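Local coordinates for protein nicotinate phosphoribosyltransferase (Vibrio cholerae, PDB 4HL7) that probably makes nicotinate D-ribonucleotide from nicotinate and 5-phospho-alpha-D-ribose 1-diphosphate at the expense of ATP, a step of NAD(+) biosynthesis, at residues Gln193-Glu205 with Thr213-Lys225. Sequence-based numbering, arbitrary orientation.
Sequences QVQRDVLACLKQE and TSNYHFAREFDLK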
loop_
_atom_site.group_PDB
_atom_site.type_symbol
_atom_site.label_atom_id
_atom_site.label_comp_id
_atom_site.label_asym_id
_atom_site.label_seq_id
_atom_site.Cartn_x
_atom_site.Cartn_y
_atom_site.Cartn_z
ATOM N N GLN A 193 -1.172 -7.243 17.026
ATOM C CA GLN A 193 -2.196 -8.007 17.785
ATOM C C GLN A 193 -3.594 -7.627 17.351
ATOM O O GLN A 193 -4.457 -8.523 17.155
ATOM C CB GLN A 193 -2.024 -7.848 19.319
ATOM C CG GLN A 193 -2.911 -8.771 20.183
ATOM C CD GLN A 193 -2.692 -10.229 19.848
ATOM O OE1 GLN A 193 -1.577 -10.671 19.767
ATOM N NE2 GLN A 193 -3.756 -10.929 19.526
ATOM N N VAL A 194 -3.850 -6.315 17.197
ATOM C CA VAL A 194 -5.154 -5.894 16.731
ATOM C C VAL A 194 -5.423 -6.363 15.320
ATOM O O VAL A 194 -6.536 -6.852 15.035
ATOM C CB VAL A 194 -5.377 -4.363 16.803
ATOM C CG1 VAL A 194 -6.621 -3.978 15.997
ATOM C CG2 VAL A 194 -5.487 -3.929 18.250
ATOM N N GLN A 195 -4.435 -6.269 14.426
ATOM C CA GLN A 195 -4.644 -6.787 13.065
ATOM C C GLN A 195 -4.909 -8.282 13.123
ATOM O O GLN A 195 -5.733 -8.804 12.351
ATOM C CB GLN A 195 -3.430 -6.561 12.153
ATOM C CG GLN A 195 -3.678 -6.998 10.683
ATOM C CD GLN A 195 -2.505 -6.714 9.777
ATOM O OE1 GLN A 195 -1.392 -6.510 10.250
ATOM N NE2 GLN A 195 -2.750 -6.680 8.457
ATOM N N ARG A 196 -4.119 -8.976 13.948
ATOM C CA ARG A 196 -4.269 -10.437 14.074
ATOM C C ARG A 196 -5.733 -10.793 14.444
ATOM O O ARG A 196 -6.368 -11.613 13.769
ATOM C CB ARG A 196 -3.277 -11.014 15.080
ATOM C CG ARG A 196 -3.301 -12.556 15.153
ATOM C CD ARG A 196 -4.163 -13.019 16.324
ATOM N NE ARG A 196 -4.600 -14.400 16.130
ATOM C CZ ARG A 196 -5.757 -14.891 16.588
ATOM N NH1 ARG A 196 -6.068 -16.159 16.363
ATOM N NH2 ARG A 196 -6.606 -14.110 17.256
ATOM N N ASP A 197 -6.264 -10.139 15.467
ATOM C CA ASP A 197 -7.629 -10.416 15.951
ATOM C C ASP A 197 -8.686 -10.016 14.919
ATOM O O ASP A 197 -9.742 -10.649 14.813
ATOM C CB ASP A 197 -7.901 -9.625 17.205
ATOM C CG ASP A 197 -7.180 -10.183 18.425
ATOM O OD1 ASP A 197 -6.681 -11.316 18.358
ATOM O OD2 ASP A 197 -7.051 -9.439 19.416
ATOM N N VAL A 198 -8.440 -8.900 14.232
ATOM C CA VAL A 198 -9.327 -8.431 13.192
ATOM C C VAL A 198 -9.448 -9.445 12.070
ATOM O O VAL A 198 -10.564 -9.782 11.645
ATOM C CB VAL A 198 -8.906 -7.025 12.665
ATOM C CG1 VAL A 198 -9.561 -6.740 11.309
ATOM C CG2 VAL A 198 -9.246 -5.984 13.751
ATOM N N LEU A 199 -8.321 -9.987 11.638
ATOM C CA LEU A 199 -8.362 -10.985 10.590
ATOM C C LEU A 199 -9.064 -12.280 11.092
ATOM O O LEU A 199 -9.872 -12.867 10.371
ATOM C CB LEU A 199 -6.924 -11.268 10.025
ATOM C CG LEU A 199 -6.428 -10.185 9.047
ATOM C CD1 LEU A 199 -4.948 -10.373 8.797
ATOM C CD2 LEU A 199 -7.166 -10.402 7.742
ATOM N N ALA A 200 -8.740 -12.724 12.321
ATOM C CA ALA A 200 -9.399 -13.880 12.934
ATOM C C ALA A 200 -10.925 -13.701 12.925
ATOM O O ALA A 200 -11.672 -14.632 12.617
ATOM C CB ALA A 200 -8.896 -14.102 14.362
ATOM N N CYS A 201 -11.393 -12.499 13.247
ATOM C CA CYS A 201 -12.819 -12.243 13.344
ATOM C C CYS A 201 -13.475 -12.252 11.945
ATOM O O CYS A 201 -14.522 -12.875 11.730
ATOM C CB CYS A 201 -13.010 -10.913 14.063
ATOM S SG CYS A 201 -14.693 -10.240 14.065
ATOM N N LEU A 202 -12.852 -11.565 10.975
ATOM C CA LEU A 202 -13.328 -11.600 9.589
ATOM C C LEU A 202 -13.440 -13.019 9.082
ATOM O O LEU A 202 -14.445 -13.402 8.486
ATOM C CB LEU A 202 -12.413 -10.800 8.683
ATOM C CG LEU A 202 -12.328 -9.310 8.967
ATOM C CD1 LEU A 202 -11.204 -8.693 8.102
ATOM C CD2 LEU A 202 -13.659 -8.568 8.825
ATOM N N LYS A 203 -12.412 -13.816 9.334
ATOM C CA LYS A 203 -12.437 -15.182 8.897
ATOM C C LYS A 203 -13.610 -15.964 9.548
ATOM O O LYS A 203 -14.277 -16.754 8.887
ATOM C CB LYS A 203 -11.106 -15.851 9.192
ATOM C CG LYS A 203 -11.189 -17.367 9.088
ATOM C CD LYS A 203 -9.865 -18.025 8.769
ATOM C CE LYS A 203 -10.107 -19.505 8.453
ATOM N NZ LYS A 203 -8.895 -20.342 8.681
ATOM N N GLN A 204 -13.851 -15.713 10.830
ATOM C CA GLN A 204 -14.941 -16.365 11.530
ATOM C C GLN A 204 -16.346 -15.869 11.117
ATOM O O GLN A 204 -17.264 -16.659 10.998
ATOM C CB GLN A 204 -14.717 -16.284 13.021
ATOM C CG GLN A 204 -15.948 -16.662 13.841
ATOM C CD GLN A 204 -15.915 -16.009 15.199
ATOM O OE1 GLN A 204 -15.083 -16.362 16.043
ATOM N NE2 GLN A 204 -16.800 -15.023 15.418
ATOM N N GLU A 205 -16.487 -14.578 10.845
ATOM C CA GLU A 205 -17.789 -13.953 10.664
ATOM C C GLU A 205 -18.231 -13.877 9.207
ATOM O O GLU A 205 -19.437 -14.064 8.921
ATOM C CB GLU A 205 -17.821 -12.537 11.278
ATOM C CG GLU A 205 -17.686 -12.534 12.764
ATOM C CD GLU A 205 -18.890 -13.178 13.421
ATOM O OE1 GLU A 205 -20.051 -12.830 13.058
ATOM O OE2 GLU A 205 -18.683 -14.014 14.310
ATOM N N THR A 213 -5.897 -11.381 2.013
ATOM C CA THR A 213 -5.212 -10.311 2.782
ATOM C C THR A 213 -3.913 -10.014 2.085
ATOM O O THR A 213 -3.333 -10.896 1.450
ATOM C CB THR A 213 -4.929 -10.773 4.239
ATOM O OG1 THR A 213 -4.104 -9.807 4.869
ATOM C CG2 THR A 213 -4.207 -12.123 4.286
ATOM N N SER A 214 -3.457 -8.754 2.144
ATOM C CA SER A 214 -2.149 -8.448 1.584
ATOM C C SER A 214 -0.992 -8.925 2.473
ATOM O O SER A 214 0.128 -8.971 2.010
ATOM C CB SER A 214 -1.999 -6.938 1.331
ATOM O OG SER A 214 -2.093 -6.291 2.589
ATOM N N ASN A 215 -1.268 -9.287 3.737
ATOM C CA ASN A 215 -0.213 -9.645 4.648
ATOM C C ASN A 215 0.186 -11.149 4.499
ATOM O O ASN A 215 -0.622 -12.021 4.784
ATOM C CB ASN A 215 -0.678 -9.313 6.070
ATOM C CG ASN A 215 0.432 -9.458 7.098
ATOM O OD1 ASN A 215 0.982 -10.539 7.279
ATOM N ND2 ASN A 215 0.799 -8.353 7.730
ATOM N N TYR A 216 1.435 -11.424 4.084
ATOM C CA TYR A 216 1.875 -12.828 3.882
ATOM C C TYR A 216 1.823 -13.599 5.202
ATOM O O TYR A 216 1.373 -14.792 5.266
ATOM C CB TYR A 216 3.327 -12.874 3.321
ATOM C CG TYR A 216 3.406 -13.004 1.800
ATOM C CD1 TYR A 216 2.557 -13.871 1.121
ATOM C CD2 TYR A 216 4.351 -12.271 1.064
ATOM C CE1 TYR A 216 2.631 -14.016 -0.284
ATOM C CE2 TYR A 216 4.452 -12.396 -0.331
ATOM C CZ TYR A 216 3.612 -13.308 -0.998
ATOM O OH TYR A 216 3.671 -13.435 -2.404
ATOM N N HIS A 217 2.330 -12.981 6.257
ATOM C CA HIS A 217 2.370 -13.656 7.573
ATOM C C HIS A 217 1.016 -14.115 8.056
ATOM O O HIS A 217 0.849 -15.271 8.550
ATOM C CB HIS A 217 3.010 -12.738 8.617
ATOM C CG HIS A 217 3.155 -13.377 9.975
ATOM N ND1 HIS A 217 4.264 -14.018 10.355
ATOM C CD2 HIS A 217 2.264 -13.476 11.038
ATOM C CE1 HIS A 217 4.112 -14.496 11.599
ATOM N NE2 HIS A 217 2.900 -14.156 12.025
ATOM N N PHE A 218 0.027 -13.246 7.919
ATOM C CA PHE A 218 -1.349 -13.556 8.365
ATOM C C PHE A 218 -2.088 -14.390 7.314
ATOM O O PHE A 218 -2.951 -15.160 7.686
ATOM C CB PHE A 218 -2.116 -12.247 8.718
ATOM C CG PHE A 218 -1.643 -11.613 10.009
ATOM C CD1 PHE A 218 -1.511 -12.388 11.175
ATOM C CD2 PHE A 218 -1.280 -10.248 10.056
ATOM C CE1 PHE A 218 -0.991 -11.841 12.362
ATOM C CE2 PHE A 218 -0.805 -9.698 11.233
ATOM C CZ PHE A 218 -0.647 -10.479 12.385
ATOM N N ALA A 219 -1.705 -14.287 6.034
ATOM C CA ALA A 219 -2.215 -15.234 5.003
ATOM C C ALA A 219 -1.826 -16.667 5.412
ATOM O O ALA A 219 -2.663 -17.563 5.433
ATOM C CB ALA A 219 -1.693 -14.899 3.608
ATOM N N ARG A 220 -0.574 -16.844 5.802
ATOM C CA ARG A 220 -0.147 -18.116 6.404
ATOM C C ARG A 220 -0.931 -18.522 7.619
ATOM O O ARG A 220 -1.431 -19.645 7.662
ATOM C CB ARG A 220 1.359 -18.150 6.696
ATOM C CG ARG A 220 1.864 -19.481 7.292
ATOM C CD ARG A 220 3.400 -19.504 7.446
ATOM N NE ARG A 220 3.887 -18.370 8.230
ATOM C CZ ARG A 220 5.163 -17.998 8.335
ATOM N NH1 ARG A 220 6.121 -18.706 7.721
ATOM N NH2 ARG A 220 5.486 -16.926 9.069
ATOM N N GLU A 221 -0.984 -17.655 8.618
ATOM C CA GLU A 221 -1.548 -18.011 9.901
ATOM C C GLU A 221 -2.986 -18.471 9.751
ATOM O O GLU A 221 -3.461 -19.412 10.458
ATOM C CB GLU A 221 -1.483 -16.821 10.849
ATOM C CG GLU A 221 -2.290 -17.050 12.108
ATOM C CD GLU A 221 -1.870 -16.172 13.270
ATOM O OE1 GLU A 221 -0.950 -15.353 13.109
ATOM O OE2 GLU A 221 -2.466 -16.302 14.357
ATOM N N PHE A 222 -3.713 -17.814 8.851
ATOM C CA PHE A 222 -5.170 -18.065 8.754
ATOM C C PHE A 222 -5.573 -18.823 7.488
ATOM O O PHE A 222 -6.759 -18.946 7.209
ATOM C CB PHE A 222 -5.932 -16.715 8.829
ATOM C CG PHE A 222 -5.796 -16.038 10.140
ATOM C CD1 PHE A 222 -6.384 -16.593 11.277
ATOM C CD2 PHE A 222 -5.052 -14.873 10.263
ATOM C CE1 PHE A 222 -6.250 -15.999 12.509
ATOM C CE2 PHE A 222 -4.926 -14.253 11.488
ATOM C CZ PHE A 222 -5.533 -14.800 12.619
ATOM N N ASP A 223 -4.588 -19.259 6.683
ATOM C CA ASP A 223 -4.857 -19.972 5.436
ATOM C C ASP A 223 -5.779 -19.144 4.565
ATOM O O ASP A 223 -6.852 -19.611 4.113
ATOM C CB ASP A 223 -5.442 -21.376 5.705
ATOM C CG ASP A 223 -5.597 -22.206 4.414
ATOM O OD1 ASP A 223 -4.748 -22.093 3.477
ATOM O OD2 ASP A 223 -6.591 -22.931 4.299
ATOM N N LEU A 224 -5.376 -17.891 4.356
ATOM C CA LEU A 224 -6.090 -16.994 3.486
ATOM C C LEU A 224 -5.212 -16.765 2.299
ATOM O O LEU A 224 -3.986 -16.904 2.396
ATOM C CB LEU A 224 -6.365 -15.649 4.193
ATOM C CG LEU A 224 -7.313 -15.796 5.366
ATOM C CD1 LEU A 224 -7.338 -14.497 6.148
ATOM C CD2 LEU A 224 -8.714 -16.136 4.861
ATOM N N LYS A 225 -5.832 -16.390 1.193
ATOM C CA LYS A 225 -5.122 -16.123 -0.041
ATOM C C LYS A 225 -4.346 -14.784 0.097
ATOM O O LYS A 225 -4.941 -13.783 0.469
ATOM C CB LYS A 225 -6.151 -16.065 -1.178
ATOM C CG LYS A 225 -5.555 -15.833 -2.557
#
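F222 enters helix 193-205 as a knob among R196, L199, A200 and K203, and the pair illustrates how two aromatic residues one helical turn apart can join neighbouring helices. The axes of 193-205 and 216-222 come within 10.8 Å of each other, crossing at -45°, a gap bridged largely by the rings of F218 and F222. One face of the F222 ring lies over the backbone around A200, whose CB is 3.7 Å from F222 CE1, while L199 CB approaches the ring obliquely. A turn earlier, the F218 ring receives R196 CA over one face, a CH-pi contact with the carbon 4.3 Å from the ring centroid. L199 reaches both the rings and the flanking residues: with CG anti to its carbonyl carbon (chi1 -78°), it sends CD1 to within 3.4 Å of F218 CB and CD2 toward T213 and L224. Q195 OE1 comes to the edge of F218, but its hydrogen bond goes to R189. N215 caps helix 216-222, its OD1 accepting from F218 N and so fixing the start of the helix that carries both rings.

The outer side is looser and polar. The edge of the F222 ring, at CZ, points at one face of the guanidinium of R196, whose chain bends beyond CB; NE makes a weak but straight salt bridge to E221 OE2 (3.4 Å, 175°), while NH2 forms a second one with D197 OD1. Farther along, the extended chain of K203 reaches the carbonyl of F222, NZ to O 2.9 Å, from above the carbonyl plane, beside D223, whose positive phi belongs to a Schellman motif. Helix 192-205 is the crossover of a beta-alpha-beta unit joining parallel strands 181-183 and 210-213, consistent with the family's barrel-like domain. Apolar contact probably sets the fit, while R196 divides its charge between two carboxylates and K203 finds a backbone carbonyl.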